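ATPase BagA (Mycobacterium tuberculosis H37Rv, PDB 6BS3) hydrolyses ATP as one subunit of the heterodimeric BagAB ATPase complex, an activity needed for resistance to nitric oxide and to elevated glycerol. Local coordinates at residues A[311-316]-A[335-340]; A[93-98]-A[134-139]; A[49-54]-A[154-159]; A[243-248]-A[293-298]. All blocks are in the same frame, centred on the assembly; numbering follows the deposited sequence.

Contact 1 (A[311-316]-A[335-340])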
loop_
_atom_site.group_PDB
_atom_site.type_symbol
_atom_site.label_atom_id
_atom_site.label_comp_id
_atom_site.label_asym_id
_atom_site.label_seq_id
_atom_site.Cartn_x
_atom_site.Cartn_y
_atom_site.Cartn_z
ATOM N N PRO A 311 -2.838 -16.944 17.419
ATOM C CA PRO A 311 -4.127 -16.310 17.765
ATOM C C PRO A 311 -4.606 -15.309 16.712
ATOM O O PRO A 311 -3.816 -14.624 16.053
ATOM C CB PRO A 311 -3.871 -15.628 19.115
ATOM C CG PRO A 311 -2.430 -15.704 19.342
ATOM C CD PRO A 311 -1.791 -16.667 18.421
ATOM N N ARG A 312 -5.909 -15.239 16.560
ATOM C CA ARG A 312 -6.552 -14.387 15.589
ATOM C C ARG A 312 -7.592 -13.485 16.209
ATOM O O ARG A 312 -8.463 -13.943 16.954
ATOM C CB ARG A 312 -7.155 -15.257 14.468
ATOM C CG ARG A 312 -6.217 -15.394 13.274
ATOM C CD ARG A 312 -6.497 -16.626 12.453
ATOM N NE ARG A 312 -7.688 -16.461 11.624
ATOM C CZ ARG A 312 -8.190 -17.414 10.853
ATOM N NH1 ARG A 312 -7.606 -18.605 10.795
ATOM N NH2 ARG A 312 -9.272 -17.184 10.124
ATOM N N LEU A 313 -7.504 -12.204 15.875
ATOM C CA LEU A 313 -8.404 -11.133 16.294
ATOM C C LEU A 313 -9.133 -10.635 15.036
ATOM O O LEU A 313 -8.598 -10.753 13.933
ATOM C CB LEU A 313 -7.612 -9.956 16.969
ATOM C CG LEU A 313 -6.917 -10.270 18.324
ATOM C CD1 LEU A 313 -5.865 -9.237 18.668
ATOM C CD2 LEU A 313 -7.933 -10.373 19.461
ATOM N N GLU A 314 -10.362 -10.108 15.211
ATOM C CA GLU A 314 -11.221 -9.607 14.137
ATOM C C GLU A 314 -11.787 -8.255 14.514
ATOM O O GLU A 314 -12.368 -8.105 15.586
ATOM C CB GLU A 314 -12.416 -10.546 13.857
ATOM C CG GLU A 314 -12.088 -11.979 13.454
ATOM C CD GLU A 314 -11.585 -12.861 14.576
ATOM O OE1 GLU A 314 -11.995 -12.646 15.740
ATOM O OE2 GLU A 314 -10.757 -13.755 14.292
ATOM N N LEU A 315 -11.678 -7.293 13.592
ATOM C CA LEU A 315 -12.229 -5.966 13.744
ATOM C C LEU A 315 -13.280 -5.721 12.662
ATOM O O LEU A 315 -13.156 -6.256 11.551
ATOM C CB LEU A 315 -11.112 -4.896 13.694
ATOM C CG LEU A 315 -10.095 -4.953 14.841
ATOM C CD1 LEU A 315 -8.965 -3.997 14.586
ATOM C CD2 LEU A 315 -10.749 -4.634 16.183
ATOM N N PRO A 316 -14.341 -4.938 12.971
ATOM C CA PRO A 316 -15.351 -4.655 11.947
ATOM C C PRO A 316 -14.899 -3.520 11.009
ATOM O O PRO A 316 -13.805 -2.958 11.159
ATOM C CB PRO A 316 -16.561 -4.224 12.787
ATOM C CG PRO A 316 -15.937 -3.483 13.956
ATOM C CD PRO A 316 -14.648 -4.238 14.245
ATOM N N ALA A 335 -10.854 -4.810 23.155
ATOM C CA ALA A 335 -11.060 -5.097 24.586
ATOM C C ALA A 335 -12.028 -6.288 24.807
ATOM O O ALA A 335 -11.742 -7.164 25.618
ATOM C CB ALA A 335 -11.565 -3.847 25.317
ATOM N N GLN A 336 -13.130 -6.341 24.043
ATOM C CA GLN A 336 -14.152 -7.403 24.104
ATOM C C GLN A 336 -13.631 -8.795 23.702
ATOM O O GLN A 336 -14.219 -9.825 24.068
ATOM C CB GLN A 336 -15.361 -7.010 23.240
ATOM C CG GLN A 336 -16.090 -5.771 23.783
ATOM C CD GLN A 336 -17.226 -5.290 22.909
ATOM O OE1 GLN A 336 -17.426 -5.737 21.775
ATOM N NE2 GLN A 336 -17.996 -4.347 23.424
ATOM N N GLN A 337 -12.523 -8.812 22.957
ATOM C CA GLN A 337 -11.852 -10.011 22.473
ATOM C C GLN A 337 -10.756 -10.466 23.439
ATOM O O GLN A 337 -10.097 -11.468 23.182
ATOM C CB GLN A 337 -11.305 -9.775 21.047
ATOM C CG GLN A 337 -12.399 -9.711 19.991
ATOM C CD GLN A 337 -11.850 -9.315 18.651
ATOM O OE1 GLN A 337 -11.379 -10.146 17.898
ATOM N NE2 GLN A 337 -11.887 -8.032 18.319
ATOM N N GLY A 338 -10.602 -9.752 24.553
ATOM C CA GLY A 338 -9.625 -10.062 25.593
ATOM C C GLY A 338 -8.306 -9.322 25.525
ATOM O O GLY A 338 -7.391 -9.641 26.284
ATOM N N VAL A 339 -8.180 -8.314 24.640
ATOM C CA VAL A 339 -6.936 -7.554 24.563
ATOM C C VAL A 339 -6.826 -6.692 25.830
ATOM O O VAL A 339 -7.756 -5.940 26.143
ATOM C CB VAL A 339 -6.780 -6.747 23.251
ATOM C CG1 VAL A 339 -5.469 -5.975 23.241
ATOM C CG2 VAL A 339 -6.887 -7.657 22.027
ATOM N N ARG A 340 -5.728 -6.882 26.597
ATOM C CA ARG A 340 -5.456 -6.176 27.864
ATOM C C ARG A 340 -3.955 -6.231 28.178
ATOM O O ARG A 340 -3.248 -6.994 27.508
ATOM C CB ARG A 340 -6.285 -6.788 29.028
ATOM C CG ARG A 340 -6.130 -8.319 29.194
ATOM C CD ARG A 340 -6.908 -8.902 30.367
ATOM N NE ARG A 340 -6.904 -8.003 31.525
ATOM C CZ ARG A 340 -5.952 -7.971 32.450
ATOM N NH1 ARG A 340 -6.034 -7.119 33.462
ATOM N NH2 ARG A 340 -4.926 -8.810 32.385
#

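Contact 2 (A[93-98]-A[134-139])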
loop_
_atom_site.group_PDB
_atom_site.type_symbol
_atom_site.label_atom_id
_atom_site.label_comp_id
_atom_site.label_asym_id
_atom_site.label_seq_id
_atom_site.Cartn_x
_atom_site.Cartn_y
_atom_site.Cartn_z
ATOM N N ILE A 93 9.217 9.412 15.318
ATOM C CA ILE A 93 10.690 9.453 15.303
ATOM C C ILE A 93 11.185 10.254 14.078
ATOM O O ILE A 93 10.757 10.003 12.950
ATOM C CB ILE A 93 11.372 8.048 15.400
ATOM C CG1 ILE A 93 10.998 7.303 16.709
ATOM C CG2 ILE A 93 12.908 8.174 15.251
ATOM C CD1 ILE A 93 11.428 5.753 16.725
ATOM N N ASP A 94 12.037 11.245 14.330
ATOM C CA ASP A 94 12.666 12.080 13.313
ATOM C C ASP A 94 14.066 11.467 13.157
ATOM O O ASP A 94 14.886 11.579 14.076
ATOM C CB ASP A 94 12.710 13.531 13.826
ATOM C CG ASP A 94 13.370 14.582 12.946
ATOM O OD1 ASP A 94 14.304 14.233 12.191
ATOM O OD2 ASP A 94 12.979 15.761 13.043
ATOM N N ILE A 95 14.307 10.749 12.036
ATOM C CA ILE A 95 15.567 10.027 11.777
ATOM C C ILE A 95 16.784 10.967 11.759
ATOM O O ILE A 95 17.853 10.591 12.245
ATOM C CB ILE A 95 15.498 9.104 10.510
ATOM C CG1 ILE A 95 16.627 8.046 10.507
ATOM C CG2 ILE A 95 15.483 9.891 9.186
ATOM C CD1 ILE A 95 16.501 6.981 11.515
ATOM N N GLU A 96 16.601 12.191 11.239
ATOM C CA GLU A 96 17.644 13.212 11.168
ATOM C C GLU A 96 18.068 13.646 12.572
ATOM O O GLU A 96 19.256 13.583 12.883
ATOM C CB GLU A 96 17.185 14.369 10.284
ATOM C CG GLU A 96 18.092 15.583 10.313
ATOM C CD GLU A 96 18.091 16.416 9.045
ATOM O OE1 GLU A 96 18.893 17.373 8.989
ATOM O OE2 GLU A 96 17.298 16.126 8.115
ATOM N N ALA A 97 17.089 13.959 13.447
ATOM C CA ALA A 97 17.339 14.323 14.850
ATOM C C ALA A 97 17.881 13.125 15.652
ATOM O O ALA A 97 18.741 13.327 16.509
ATOM C CB ALA A 97 16.074 14.880 15.495
ATOM N N ALA A 98 17.424 11.880 15.335
ATOM C CA ALA A 98 17.917 10.642 15.985
ATOM C C ALA A 98 19.389 10.386 15.620
ATOM O O ALA A 98 20.157 9.948 16.473
ATOM C CB ALA A 98 17.045 9.438 15.618
ATOM N N ASP A 134 17.908 1.640 10.387
ATOM C CA ASP A 134 17.297 0.608 11.237
ATOM C C ASP A 134 17.931 0.515 12.637
ATOM O O ASP A 134 17.212 0.221 13.592
ATOM C CB ASP A 134 17.283 -0.763 10.521
ATOM C CG ASP A 134 16.474 -0.792 9.217
ATOM O OD1 ASP A 134 15.631 0.114 9.014
ATOM O OD2 ASP A 134 16.688 -1.717 8.402
ATOM N N VAL A 135 19.264 0.748 12.758
ATOM C CA VAL A 135 19.997 0.769 14.029
ATOM C C VAL A 135 19.468 1.938 14.882
ATOM O O VAL A 135 19.201 1.756 16.066
ATOM C CB VAL A 135 21.548 0.835 13.820
ATOM C CG1 VAL A 135 22.285 1.360 15.062
ATOM C CG2 VAL A 135 22.103 -0.518 13.404
ATOM N N LEU A 136 19.307 3.125 14.274
ATOM C CA LEU A 136 18.806 4.316 14.960
ATOM C C LEU A 136 17.380 4.117 15.458
ATOM O O LEU A 136 17.091 4.478 16.592
ATOM C CB LEU A 136 18.874 5.563 14.043
ATOM C CG LEU A 136 20.273 6.031 13.616
ATOM C CD1 LEU A 136 20.186 7.107 12.547
ATOM C CD2 LEU A 136 21.083 6.523 14.801
ATOM N N LEU A 137 16.507 3.534 14.610
ATOM C CA LEU A 137 15.088 3.316 14.881
ATOM C C LEU A 137 14.824 2.249 15.923
ATOM O O LEU A 137 14.107 2.537 16.874
ATOM C CB LEU A 137 14.286 3.034 13.593
ATOM C CG LEU A 137 14.299 4.138 12.534
ATOM C CD1 LEU A 137 13.832 3.624 11.189
ATOM C CD2 LEU A 137 13.494 5.346 12.981
ATOM N N THR A 138 15.401 1.043 15.773
ATOM C CA THR A 138 15.211 -0.051 16.739
ATOM C C THR A 138 15.908 0.297 18.069
ATOM O O THR A 138 15.465 -0.146 19.133
ATOM C CB THR A 138 15.714 -1.414 16.182
ATOM O OG1 THR A 138 17.123 -1.325 15.925
ATOM C CG2 THR A 138 14.956 -1.873 14.933
ATOM N N GLY A 139 16.996 1.057 17.981
ATOM C CA GLY A 139 17.748 1.504 19.152
ATOM C C GLY A 139 16.947 2.485 19.986
ATOM O O GLY A 139 16.962 2.404 21.214
#

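Contact 3 (A[49-54]-A[154-159])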
loop_
_atom_site.group_PDB
_atom_site.type_symbol
_atom_site.label_atom_id
_atom_site.label_comp_id
_atom_site.label_asym_id
_atom_site.label_seq_id
_atom_site.Cartn_x
_atom_site.Cartn_y
_atom_site.Cartn_z
ATOM N N GLY A 49 -5.815 3.773 33.929
ATOM C CA GLY A 49 -4.713 4.576 34.465
ATOM C C GLY A 49 -3.313 4.138 34.059
ATOM O O GLY A 49 -2.367 4.336 34.824
ATOM N N ARG A 50 -3.167 3.533 32.868
ATOM C CA ARG A 50 -1.876 3.082 32.337
ATOM C C ARG A 50 -1.297 4.118 31.349
ATOM O O ARG A 50 -2.023 4.997 30.887
ATOM C CB ARG A 50 -1.989 1.687 31.690
ATOM C CG ARG A 50 -2.646 0.638 32.611
ATOM C CD ARG A 50 -1.960 -0.711 32.567
ATOM N NE ARG A 50 -1.865 -1.236 31.205
ATOM C CZ ARG A 50 -1.086 -2.250 30.843
ATOM N NH1 ARG A 50 -0.330 -2.869 31.738
ATOM N NH2 ARG A 50 -1.053 -2.647 29.579
ATOM N N LYS A 51 0.005 4.059 31.090
ATOM C CA LYS A 51 0.668 5.000 30.184
ATOM C C LYS A 51 1.303 4.222 29.047
ATOM O O LYS A 51 2.212 3.433 29.292
ATOM C CB LYS A 51 1.713 5.857 30.926
ATOM C CG LYS A 51 2.240 7.028 30.092
ATOM C CD LYS A 51 3.496 7.647 30.689
ATOM C CE LYS A 51 3.216 8.610 31.808
ATOM N NZ LYS A 51 4.407 9.452 32.086
ATOM N N VAL A 52 0.809 4.432 27.811
ATOM C CA VAL A 52 1.301 3.729 26.623
ATOM C C VAL A 52 1.917 4.705 25.601
ATOM O O VAL A 52 1.387 5.799 25.387
ATOM C CB VAL A 52 0.189 2.818 26.021
ATOM C CG1 VAL A 52 0.589 2.236 24.664
ATOM C CG2 VAL A 52 -0.181 1.691 26.993
ATOM N N LEU A 53 3.051 4.308 24.994
ATOM C CA LEU A 53 3.696 5.096 23.950
ATOM C C LEU A 53 3.387 4.513 22.562
ATOM O O LEU A 53 3.631 3.328 22.318
ATOM C CB LEU A 53 5.223 5.238 24.177
ATOM C CG LEU A 53 5.973 6.160 23.185
ATOM C CD1 LEU A 53 5.581 7.632 23.363
ATOM C CD2 LEU A 53 7.454 6.015 23.335
ATOM N N LEU A 54 2.842 5.350 21.660
ATOM C CA LEU A 54 2.548 4.993 20.264
ATOM C C LEU A 54 3.689 5.569 19.388
ATOM O O LEU A 54 3.882 6.788 19.331
ATOM C CB LEU A 54 1.158 5.542 19.846
ATOM C CG LEU A 54 0.716 5.334 18.393
ATOM C CD1 LEU A 54 0.613 3.813 18.030
ATOM C CD2 LEU A 54 -0.556 6.107 18.104
ATOM N N PRO A 154 9.152 1.178 35.219
ATOM C CA PRO A 154 9.064 1.615 33.804
ATOM C C PRO A 154 8.221 2.869 33.594
ATOM O O PRO A 154 7.136 2.982 34.159
ATOM C CB PRO A 154 8.436 0.413 33.093
ATOM C CG PRO A 154 8.668 -0.744 34.005
ATOM C CD PRO A 154 8.600 -0.182 35.389
ATOM N N VAL A 155 8.731 3.817 32.786
ATOM C CA VAL A 155 8.030 5.059 32.417
ATOM C C VAL A 155 6.726 4.672 31.682
ATOM O O VAL A 155 5.653 5.160 32.024
ATOM C CB VAL A 155 8.947 5.984 31.555
ATOM C CG1 VAL A 155 8.154 7.092 30.857
ATOM C CG2 VAL A 155 10.074 6.574 32.402
ATOM N N TYR A 156 6.823 3.726 30.726
ATOM C CA TYR A 156 5.651 3.245 29.984
ATOM C C TYR A 156 5.250 1.834 30.389
ATOM O O TYR A 156 6.110 0.995 30.652
ATOM C CB TYR A 156 5.901 3.339 28.469
ATOM C CG TYR A 156 6.043 4.768 27.988
ATOM C CD1 TYR A 156 4.950 5.630 27.969
ATOM C CD2 TYR A 156 7.279 5.271 27.585
ATOM C CE1 TYR A 156 5.080 6.958 27.560
ATOM C CE2 TYR A 156 7.418 6.596 27.172
ATOM C CZ TYR A 156 6.313 7.440 27.162
ATOM O OH TYR A 156 6.416 8.759 26.752
ATOM N N ASP A 157 3.950 1.579 30.444
ATOM C CA ASP A 157 3.403 0.244 30.708
ATOM C C ASP A 157 3.563 -0.633 29.475
ATOM O O ASP A 157 3.732 -1.839 29.606
ATOM C CB ASP A 157 1.931 0.326 31.115
ATOM C CG ASP A 157 1.810 0.985 32.461
ATOM O OD1 ASP A 157 2.119 0.320 33.470
ATOM O OD2 ASP A 157 1.470 2.183 32.503
ATOM N N ALA A 158 3.519 -0.018 28.282
ATOM C CA ALA A 158 3.692 -0.689 26.990
ATOM C C ALA A 158 4.093 0.317 25.930
ATOM O O ALA A 158 3.839 1.516 26.068
ATOM C CB ALA A 158 2.400 -1.406 26.562
ATOM N N ILE A 159 4.722 -0.186 24.870
ATOM C CA ILE A 159 5.132 0.560 23.680
ATOM C C ILE A 159 4.461 -0.130 22.496
ATOM O O ILE A 159 4.574 -1.350 22.337
ATOM C CB ILE A 159 6.686 0.593 23.489
ATOM C CG1 ILE A 159 7.451 1.016 24.793
ATOM C CG2 ILE A 159 7.102 1.437 22.263
ATOM C CD1 ILE A 159 7.290 2.377 25.295
#

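Contact 4 (A[243-248]-A[293-298])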
loop_
_atom_site.group_PDB
_atom_site.type_symbol
_atom_site.label_atom_id
_atom_site.label_comp_id
_atom_site.label_asym_id
_atom_site.label_seq_id
_atom_site.Cartn_x
_atom_site.Cartn_y
_atom_site.Cartn_z
ATOM N N ILE A 243 -16.948 -8.035 7.379
ATOM C CA ILE A 243 -18.299 -7.667 6.942
ATOM C C ILE A 243 -19.294 -8.757 7.353
ATOM O O ILE A 243 -18.876 -9.909 7.517
ATOM C CB ILE A 243 -18.376 -7.284 5.430
ATOM C CG1 ILE A 243 -17.910 -8.444 4.515
ATOM C CG2 ILE A 243 -17.631 -5.972 5.159
ATOM C CD1 ILE A 243 -18.225 -8.300 3.079
ATOM N N PRO A 244 -20.573 -8.415 7.520
ATOM C CA PRO A 244 -21.567 -9.371 7.926
ATOM C C PRO A 244 -21.938 -10.325 6.790
ATOM O O PRO A 244 -22.094 -9.893 5.706
ATOM C CB PRO A 244 -22.729 -8.458 8.281
ATOM C CG PRO A 244 -22.570 -7.326 7.336
ATOM C CD PRO A 244 -21.091 -7.093 7.303
ATOM N N ALA A 245 -21.989 -11.613 7.097
ATOM C CA ALA A 245 -22.391 -12.628 6.110
ATOM C C ALA A 245 -23.858 -12.495 5.717
ATOM O O ALA A 245 -24.130 -12.681 4.555
ATOM C CB ALA A 245 -22.114 -13.995 6.655
ATOM N N HIS A 246 -24.756 -12.350 6.694
ATOM C CA HIS A 246 -26.226 -12.112 6.571
ATOM C C HIS A 246 -27.000 -13.371 6.181
ATOM O O HIS A 246 -28.192 -13.284 6.038
ATOM C CB HIS A 246 -26.595 -10.965 5.635
ATOM C CG HIS A 246 -26.517 -9.635 6.277
ATOM N ND1 HIS A 246 -26.017 -8.556 5.637
ATOM C CD2 HIS A 246 -26.861 -9.225 7.500
ATOM C CE1 HIS A 246 -26.059 -7.528 6.430
ATOM N NE2 HIS A 246 -26.564 -7.912 7.569
ATOM N N LEU A 247 -26.334 -14.497 6.022
ATOM C CA LEU A 247 -26.928 -15.692 5.408
ATOM C C LEU A 247 -26.402 -16.852 6.219
ATOM O O LEU A 247 -25.256 -16.815 6.631
ATOM C CB LEU A 247 -26.461 -15.820 3.962
ATOM C CG LEU A 247 -27.353 -15.176 2.913
ATOM C CD1 LEU A 247 -26.818 -15.417 1.523
ATOM C CD2 LEU A 247 -28.766 -15.685 3.021
ATOM N N GLU A 248 -27.233 -17.847 6.415
ATOM C CA GLU A 248 -26.797 -19.010 7.200
ATOM C C GLU A 248 -25.867 -19.888 6.322
ATOM O O GLU A 248 -26.065 -19.909 5.101
ATOM C CB GLU A 248 -28.014 -19.833 7.687
ATOM C CG GLU A 248 -28.929 -19.120 8.679
ATOM C CD GLU A 248 -28.316 -18.674 9.996
ATOM O OE1 GLU A 248 -27.583 -19.471 10.625
ATOM O OE2 GLU A 248 -28.583 -17.521 10.406
ATOM N N THR A 293 -21.219 -14.748 -3.185
ATOM C CA THR A 293 -20.000 -15.004 -3.981
ATOM C C THR A 293 -18.801 -14.255 -3.339
ATOM O O THR A 293 -17.688 -14.778 -3.298
ATOM C CB THR A 293 -20.211 -14.608 -5.461
ATOM O OG1 THR A 293 -21.368 -15.264 -5.985
ATOM C CG2 THR A 293 -19.004 -14.934 -6.342
ATOM N N ARG A 294 -19.045 -13.048 -2.816
ATOM C CA ARG A 294 -18.020 -12.253 -2.157
ATOM C C ARG A 294 -17.611 -12.878 -0.811
ATOM O O ARG A 294 -16.418 -12.980 -0.546
ATOM C CB ARG A 294 -18.466 -10.786 -2.009
ATOM C CG ARG A 294 -17.359 -9.872 -1.502
ATOM C CD ARG A 294 -17.877 -8.537 -1.021
ATOM N NE ARG A 294 -16.831 -7.810 -0.300
ATOM C CZ ARG A 294 -16.938 -6.555 0.120
ATOM N NH1 ARG A 294 -18.045 -5.863 -0.114
ATOM N NH2 ARG A 294 -15.937 -5.981 0.775
ATOM N N ILE A 295 -18.590 -13.330 0.007
ATOM C CA ILE A 295 -18.354 -13.972 1.316
ATOM C C ILE A 295 -17.567 -15.284 1.164
ATOM O O ILE A 295 -16.592 -15.497 1.885
ATOM C CB ILE A 295 -19.683 -14.174 2.129
ATOM C CG1 ILE A 295 -20.507 -12.866 2.280
ATOM C CG2 ILE A 295 -19.437 -14.827 3.497
ATOM C CD1 ILE A 295 -19.822 -11.644 3.061
ATOM N N THR A 296 -17.994 -16.150 0.223
ATOM C CA THR A 296 -17.398 -17.457 -0.073
ATOM C C THR A 296 -15.922 -17.309 -0.416
ATOM O O THR A 296 -15.096 -17.984 0.201
ATOM C CB THR A 296 -18.228 -18.170 -1.144
ATOM O OG1 THR A 296 -19.575 -18.273 -0.679
ATOM C CG2 THR A 296 -17.689 -19.550 -1.500
ATOM N N ALA A 297 -15.593 -16.396 -1.366
ATOM C CA ALA A 297 -14.234 -16.067 -1.795
ATOM C C ALA A 297 -13.401 -15.555 -0.597
ATOM O O ALA A 297 -12.249 -15.971 -0.430
ATOM C CB ALA A 297 -14.282 -15.014 -2.891
ATOM N N ARG A 298 -13.990 -14.670 0.247
ATOM C CA ARG A 298 -13.314 -14.148 1.450
ATOM C C ARG A 298 -12.996 -15.281 2.441
ATOM O O ARG A 298 -11.885 -15.311 2.967
ATOM C CB ARG A 298 -14.129 -13.039 2.115
ATOM C CG ARG A 298 -14.061 -11.712 1.372
ATOM C CD ARG A 298 -15.086 -10.714 1.882
ATOM N NE ARG A 298 -14.880 -10.361 3.291
ATOM C CZ ARG A 298 -14.117 -9.363 3.723
ATOM N NH1 ARG A 298 -13.460 -8.600 2.864
ATOM N NH2 ARG A 298 -13.997 -9.128 5.023
HETATM O O HOH W 1 -15.377 -10.634 7.025
#

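Contact 1 (A[311-316]-A[335-340])
Gln337 meets the backbone of Glu314 with its side-chain amide, an example of a glutamine side chain partly standing in for a neighbouring strand at the edge of a sheet. Its chain is extended beyond CG (chi2 173°) and its amide turns both polar atoms to one residue. Gln337 OE1 accepts from Glu314 N at 2.9 Å in a nearly straight bond, with the N-H lying in the amide carbonyl plane on a lone pair. Gln337 NE2 returns a weak, bent bond to Glu314 O at 2.8 Å, and a second bond from NE2 to Ser333 O helps fix the rotation of the amide. The Glu314 side chain crosses that of Gln337 at about a right angle. Leu313 runs obliquely past the stem of the glutamine, its CD2 3.8 Å from Gln337 CB, while its CD1 packs 3.9 Å from Val339 CG2. Gly338, with positive phi, ends the helix in a Schellman motif, its N bonded to Ala335 O, and the chain turns there to bring Val339 to the leucine. Strand 312-316 pairs with strand 234-242, and Pro316 O binds N6 of ADP; Val339 packs on helix 34-46, and Leu315 rests on helices 34-46 and 324-336.

Contact 2 (A[93-98]-A[134-139])
Ile95 places its terminal CD1 against two consecutive leucines of helix 130-146, a compact case of one methyl group serving two neighbours. CD1 lies 3.7 Å from Leu136 CB and 3.7 Å from Leu137 CD2, and the side chains of Ile95 and Leu137 cross at about a right angle. The same Leu137 CD2 also receives Ile93, whose CG2 branch stands 3.7 Å away, so that two isoleucines meet on a single leucine methyl. Leu136 also reaches further along helix 95-107, its CD2 coming 3.9 Å from Ala98 O.

The torsions of Ile95 account for its reach: CG1 is anti to the backbone N (chi1 -162°), and chi2 of 70° then turns CD1 to the leucines. Behind these side chains, Asp94 is the N-cap of helix 95-107, and its OD1 accepts from Ala97 N at 3.1 Å from above the carboxylate plane. On the other helix, Asp134 O accepts from Thr138 N and Thr138 OG1, which approach from opposite faces of its plane. Farther out, Phe172 packs on Leu137, while Phe99 and Tyr102 pack on Leu136.

Between the two segments the side chains that meet are all apolar, with no hydrogen bond from one to the other: shape and burial hold the helix start to its partner, and the polar bonds nearby serve each helix separately.

Contact 3 (A[49-54]-A[154-159])
Hydrogen bonds tie Lys51 to Asp157 twice, and illustrate how a side chain can prolong strand pairing beyond the regular ladder. Lys51 N gives a nearly straight bond of 2.8 Å to Asp157 OD2, meeting the carboxylate on its anti side; Asp157 CG is anti to the carbonyl carbon (chi1 -68°). In return Asp157 N donates to Lys51 O at 2.8 Å, nearly along the C=O axis. Two residues on, Leu53 N bonds to Ala158 O at 3.1 Å, within the parallel pairing that sets Leu53 beside Ile159.

Near the charged groups, Arg50 lays its guanidinium over Asp157 CB, offset toward the rim, the guanidinium and carboxylate planes 24° apart. Its NH1 lies 4.4 Å from Asp157 OD1, too far for a salt bridge, so only a general attraction is likely; its NE is bonded to Leu45 O.

The apolar packing centres on Tyr156. Leu53 CB sits 3.6 Å from the ring centroid, 4° off the normal, a CH-pi contact over the face, and Val155 CG1 lies over the opposite face, toward its rim. Lys51 CD approaches CE1 of the ring obliquely at 3.6 Å. Tyr156 OH is held by Glu76 and Asn89. Leu53 CB also touches Ile159 CD1 at 3.7 Å, the two side chains lying side by side.

Adjacent parallel strands, with helix 34-46 packed on Val52 and helix 130-146 on Leu53 and Ile159, are characteristic of the alpha/beta core of P-loop NTPases.

Contact 4 (A[243-248]-A[293-298])
Ile243 packs against two arginines of helix 278-302, illustrating how aliphatic carbon can pack on the flat faces of charged groups. Its CG1 stands between the backbone N and the carbonyl carbon (chi1 59°), and chi2 of 167° extends CD1 to the helix. That methyl lies over the centre of one face of the Arg294 guanidinium, 3.7 Å from Arg294 CZ, where the long side chain, extended from CG to NE, presents its plane. Arg298 behaves differently: its chain bends at chi3 (62°), which brings NE to the isoleucine, and a guanidinium face is turned to it, with Arg298 NE 3.8 Å from Ile243 CG1. Both arginines cross Ile243 at about a right angle. Between them along the helix, Ile295 sends CD1 to 3.7 Å from Ile243 CD1, and its CG2 branch meets Ala245 CB at 4.2 Å. A water in the plane of the Arg298 guanidinium accepts from NH2 at 2.9 Å and from Ile243 N at 3.1 Å, bridging the segments.

Segment 243-248 leads from strand 234-242 to helix 249-255, whose Leu252 packs on Ile295 and Leu247. His291 NE2, one turn before Ile295 on helix 278-302, is hydrogen-bonded to Ala245 O, while Pro244, His246 and Leu247 pack against side chains of another protein chain.

Overall arrangement
Along the chain, contact 2 is nested within the loop closed by contact 3, and contacts 4 and 1 follow in turn. Contacts 1 and 3 share the mixed sheet, their centres about 20 Å apart, with contact 1 on 312-316, one of its two edge strands within the chain, and contact 3 between strands nearer its other side. Contact 2 lies about 20 Å from contact 3, centre to centre, and helix 130-146 leads on to strand 158-162. The centre of contact 4 is about 44 Å from that of contact 2, across the chain's centre, and its helix 278-302 precedes strand 312-316. Contact 1 reaches the nucleotide pocket through Pro316, whereas contact 4 faces another protein chain.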